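Local coordinates for LanC-like protein GCR2 (Arabidopsis thaliana, PDB 3T33) that is a zinc-binding LanC-like protein that may play a role in abscisic acid signalling and may interact with GPA1, at residues L298-A301 and A302-N306; Y305-K308 and E309-E312. All blocks are in the same frame, centred on the assembly; numbering follows the deposited sequence.

How the interactions relate
Interactions 1 and 2 follow one another along the chain and share Tyr305 and Asn306, with centres about 6 Å apart. Interaction 1 is the last turns of helix 291-305 and is partly buried; interaction 2 is the short connection and the first turn of helix 308-324, nearer the surface. The first rests on a regular ladder of backbone bonds with apolar contacts, one to an aromatic ring. The second adds a carbonyl accepting two N-H groups at the helix start, an aromatic pair and a long salt bridge. They touch directly, Ala301 CB lying 3.6 Å from Phe310 CD2, which shows the two successive helices packing closely beside the link that joins them.

Interaction 1. Residues L298-A301 and A302-N306; sequences LVKA and AQVYN
Ala301 meets Tyr305 one helical turn on, through both backbone and side chain. Tyr305 N donates to Ala301 O over 2.8 Å with an N-H...O angle of 161°, and Ala301 CB lies 4.2 Å from Tyr305 CD2. CG of the tyrosine stands beside its own backbone N (chi1 -59°), which leans the ring back so that its CD2 side meets Ala301 and leaves Ala301 O oblique to it. The same oxygen takes a second, weak bond from Val304 N, whose stronger bond goes to Lys300 O.

On the neighbouring flank, Lys300 and Val304 supply the other side-chain pair. Lys300 CE approaches Val304 CG2 to 3.5 Å, tighter than usual carbon contact, and the two side chains cross at a slant. The bend of the lysine at chi2 carries CE across the Val304 CG2 methyl, while the other methyl, Val304 CG1, lies over one face of the Tyr305 ring, offset toward its rim.

Behind these contacts runs the alpha-helical i to i+4 ladder that sets their spacing. Val304 N bonds Lys300 O at 3.1 Å, Gln303 N bonds Val299 O at 2.9 Å, and Ala302 N reaches Leu298 O. The series carries on to Asn306 N, which bonds Ala302 O at 2.9 Å, although Asn306 itself has positive phi and is the first residue to leave helical geometry.

This is the C-terminal end of an alpha helix in an all-helical chain, consistent with the alpha/alpha toroid of LanC-like proteins. Val299 and Gln303 touch helix 336-350, Lys300 reaches Asn241 and Met244 of helix 236-244, Tyr305 rests on Ile253 and Lys257 of helix 250-265, and Leu298 packs against Ala313 and Ala314 of helix 308-324.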
loop_
_atom_site.group_PDB
_atom_site.type_symbol
_atom_site.label_atom_id
_atom_site.label_comp_id
_atom_site.label_asym_id
_atom_site.label_seq_id
_atom_site.Cartn_x
_atom_site.Cartn_y
_atom_site.Cartn_z
ATOM N N LEU A 298 7.049 10.472 0.099
ATOM C CA LEU A 298 7.953 11.441 -0.584
ATOM C C LEU A 298 7.787 11.321 -2.113
ATOM O O LEU A 298 7.779 12.311 -2.831
ATOM C CB LEU A 298 9.395 11.227 -0.158
ATOM C CG LEU A 298 9.558 11.610 1.322
ATOM C CD1 LEU A 298 10.923 11.250 1.770
ATOM C CD2 LEU A 298 9.311 13.134 1.460
ATOM N N VAL A 299 7.564 10.117 -2.614
ATOM C CA VAL A 299 7.346 10.003 -4.067
ATOM C C VAL A 299 6.203 10.866 -4.450
ATOM O O VAL A 299 6.307 11.613 -5.449
ATOM C CB VAL A 299 7.127 8.538 -4.574
ATOM C CG1 VAL A 299 6.415 8.517 -5.960
ATOM C CG2 VAL A 299 8.438 7.817 -4.640
ATOM N N LYS A 300 5.116 10.795 -3.666
ATOM C CA LYS A 300 3.924 11.637 -3.920
ATOM C C LYS A 300 4.264 13.130 -3.733
ATOM O O LYS A 300 3.925 13.975 -4.550
ATOM C CB LYS A 300 2.744 11.213 -3.018
ATOM C CG LYS A 300 1.564 12.118 -3.080
ATOM C CD LYS A 300 0.858 12.024 -4.397
ATOM C CE LYS A 300 -0.287 12.934 -4.406
ATOM N NZ LYS A 300 -0.853 13.123 -5.795
ATOM N N ALA A 301 4.951 13.467 -2.667
ATOM C CA ALA A 301 5.398 14.883 -2.539
ATOM C C ALA A 301 6.154 15.267 -3.813
ATOM O O ALA A 301 5.857 16.289 -4.450
ATOM C CB ALA A 301 6.263 15.052 -1.331
ATOM N N ALA A 302 7.081 14.413 -4.231
ATOM C CA ALA A 302 7.876 14.716 -5.403
ATOM C C ALA A 302 7.043 14.989 -6.620
ATOM O O ALA A 302 7.358 15.910 -7.353
ATOM C CB ALA A 302 8.860 13.600 -5.692
ATOM N N GLN A 303 5.999 14.183 -6.864
ATOM C CA GLN A 303 5.120 14.359 -8.057
ATOM C C GLN A 303 4.303 15.648 -8.009
ATOM O O GLN A 303 4.016 16.250 -9.035
ATOM C CB GLN A 303 4.142 13.180 -8.247
ATOM C CG GLN A 303 4.622 12.012 -9.129
ATOM C CD GLN A 303 3.814 10.687 -8.907
ATOM O OE1 GLN A 303 2.864 10.641 -8.091
ATOM N NE2 GLN A 303 4.215 9.602 -9.616
ATOM N N VAL A 304 3.879 16.035 -6.817
ATOM C CA VAL A 304 2.973 17.176 -6.675
ATOM C C VAL A 304 3.764 18.470 -6.637
ATOM O O VAL A 304 3.353 19.483 -7.221
ATOM C CB VAL A 304 2.170 17.156 -5.327
ATOM C CG1 VAL A 304 1.165 18.301 -5.316
ATOM C CG2 VAL A 304 1.461 15.878 -5.132
ATOM N N TYR A 305 4.880 18.434 -5.912
ATOM C CA TYR A 305 5.629 19.669 -5.606
ATOM C C TYR A 305 6.808 19.922 -6.514
ATOM O O TYR A 305 7.147 21.076 -6.785
ATOM C CB TYR A 305 5.994 19.716 -4.130
ATOM C CG TYR A 305 4.707 19.671 -3.334
ATOM C CD1 TYR A 305 3.635 20.487 -3.712
ATOM C CD2 TYR A 305 4.535 18.802 -2.231
ATOM C CE1 TYR A 305 2.430 20.465 -3.023
ATOM C CE2 TYR A 305 3.293 18.771 -1.494
ATOM C CZ TYR A 305 2.257 19.608 -1.918
ATOM O OH TYR A 305 1.028 19.623 -1.284
ATOM N N ASN A 306 7.366 18.834 -7.043
ATOM C CA ASN A 306 8.558 18.877 -7.889
ATOM C C ASN A 306 9.743 19.597 -7.263
ATOM O O ASN A 306 10.207 20.614 -7.738
ATOM C CB ASN A 306 8.273 19.412 -9.294
ATOM C CG ASN A 306 9.265 18.856 -10.309
ATOM O OD1 ASN A 306 10.050 17.949 -9.970
ATOM N ND2 ASN A 306 9.249 19.382 -11.541
#

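Interaction 2. Residues Y305-K308 and E309-E312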
loop_
_atom_site.group_PDB
_atom_site.type_symbol
_atom_site.label_atom_id
_atom_site.label_comp_id
_atom_site.label_asym_id
_atom_site.label_seq_id
_atom_site.Cartn_x
_atom_site.Cartn_y
_atom_site.Cartn_z
ATOM N N TYR A 305 4.880 18.434 -5.912
ATOM C CA TYR A 305 5.629 19.669 -5.606
ATOM C C TYR A 305 6.808 19.922 -6.514
ATOM O O TYR A 305 7.147 21.076 -6.785
ATOM C CB TYR A 305 5.994 19.716 -4.130
ATOM C CG TYR A 305 4.707 19.671 -3.334
ATOM C CD1 TYR A 305 3.635 20.487 -3.712
ATOM C CD2 TYR A 305 4.535 18.802 -2.231
ATOM C CE1 TYR A 305 2.430 20.465 -3.023
ATOM C CE2 TYR A 305 3.293 18.771 -1.494
ATOM C CZ TYR A 305 2.257 19.608 -1.918
ATOM O OH TYR A 305 1.028 19.623 -1.284
ATOM N N ASN A 306 7.366 18.834 -7.043
ATOM C CA ASN A 306 8.558 18.877 -7.889
ATOM C C ASN A 306 9.743 19.597 -7.263
ATOM O O ASN A 306 10.207 20.614 -7.738
ATOM C CB ASN A 306 8.273 19.412 -9.294
ATOM C CG ASN A 306 9.265 18.856 -10.309
ATOM O OD1 ASN A 306 10.050 17.949 -9.970
ATOM N ND2 ASN A 306 9.249 19.382 -11.541
ATOM N N THR A 307 10.243 19.034 -6.193
ATOM C CA THR A 307 11.262 19.688 -5.436
ATOM C C THR A 307 12.423 18.746 -5.454
ATOM O O THR A 307 12.224 17.531 -5.368
ATOM C CB THR A 307 10.733 19.866 -4.009
ATOM O OG1 THR A 307 9.843 20.986 -3.994
ATOM C CG2 THR A 307 11.809 20.127 -3.052
ATOM N N LYS A 308 13.628 19.294 -5.553
ATOM C CA LYS A 308 14.836 18.504 -5.474
ATOM C C LYS A 308 14.863 17.761 -4.171
ATOM O O LYS A 308 15.179 16.564 -4.140
ATOM C CB LYS A 308 16.069 19.393 -5.551
ATOM C CG LYS A 308 17.378 18.677 -5.200
ATOM C CD LYS A 308 18.171 18.330 -6.461
ATOM C CE LYS A 308 19.204 19.423 -6.764
ATOM N NZ LYS A 308 20.264 19.465 -5.691
ATOM N N GLU A 309 14.560 18.476 -3.092
ATOM C CA GLU A 309 14.612 17.896 -1.749
ATOM C C GLU A 309 13.846 16.565 -1.655
ATOM O O GLU A 309 14.305 15.653 -0.982
ATOM C CB GLU A 309 14.045 18.868 -0.710
ATOM C CG GLU A 309 14.183 18.362 0.763
ATOM C CD GLU A 309 13.426 19.224 1.782
ATOM O OE1 GLU A 309 12.617 20.087 1.360
ATOM O OE2 GLU A 309 13.648 19.021 3.006
ATOM N N PHE A 310 12.684 16.499 -2.318
ATOM C CA PHE A 310 11.719 15.411 -2.175
ATOM C C PHE A 310 12.149 14.279 -3.077
ATOM O O PHE A 310 12.333 13.178 -2.587
ATOM C CB PHE A 310 10.258 15.859 -2.508
ATOM C CG PHE A 310 9.623 16.797 -1.463
ATOM C CD1 PHE A 310 10.007 16.759 -0.120
ATOM C CD2 PHE A 310 8.630 17.696 -1.838
ATOM C CE1 PHE A 310 9.455 17.624 0.829
ATOM C CE2 PHE A 310 8.058 18.549 -0.905
ATOM C CZ PHE A 310 8.482 18.509 0.448
ATOM N N VAL A 311 12.368 14.574 -4.368
ATOM C CA VAL A 311 12.943 13.627 -5.324
ATOM C C VAL A 311 14.127 12.864 -4.700
ATOM O O VAL A 311 14.136 11.624 -4.640
ATOM C CB VAL A 311 13.435 14.352 -6.610
ATOM C CG1 VAL A 311 13.963 13.361 -7.635
ATOM C CG2 VAL A 311 12.344 15.112 -7.243
ATOM N N GLU A 312 15.097 13.603 -4.170
ATOM C CA GLU A 312 16.321 12.983 -3.718
ATOM C C GLU A 312 16.090 12.204 -2.453
ATOM O O GLU A 312 16.675 11.123 -2.266
ATOM C CB GLU A 312 17.446 14.029 -3.518
ATOM C CG GLU A 312 18.080 14.556 -4.846
ATOM C CD GLU A 312 19.320 15.460 -4.596
ATOM O OE1 GLU A 312 19.569 15.838 -3.411
ATOM O OE2 GLU A 312 20.053 15.777 -5.587
#
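Thr307 O is gripped by two backbone N-H groups at the start of helix 308-324. Val311 N gives the straighter bond, 3.1 Å to Thr307 O with an N-H...O angle of 163°. The bond from Phe310 N to Thr307 O, 3.3 Å, is more bent, 137°, and also comes from well above the carbonyl plane, off the lone pairs. Glu312 N continues the helical pattern by donating to Lys308 O. Thr307 is the N-cap residue, but its side chain makes no capping bond.

Thr307 meets the helix through its CB and CG2. With CG2 anti to the backbone N (chi1 -79°, measured to OG1), the methyl lies beside Glu309, 3.5 Å from Glu309 CB, and also over one face of the Phe310 ring, toward its rim. Thr307 CB approaches Phe310 CD2 to 3.7 Å. Tyr305, the last residue of the preceding helix, brings CD2 to 3.8 Å from Phe310 CE2, an apolar contact across the two-residue link; the two aromatic side chains run obliquely to each other.

Lys308 and Glu312, one turn apart, form a salt bridge that is long: Lys308 NZ to Glu312 OE2 measures 3.7 Å. The lysine chain bends at chi2, chi3 and chi4 and folds over the carboxylate, bringing its methylene CD to 3.3 Å from Glu312 OE2, nearer than the charged nitrogen.

In this alpha-alpha hairpin, whose helix segments run roughly antiparallel, Phe310 lies against Leu298, Ala301 and Ala302 of helix 291-305. Phe310 also touches Ile264 of helix 250-265, where Glu309 OE1 makes a weak hydrogen bond to Ser261 OG.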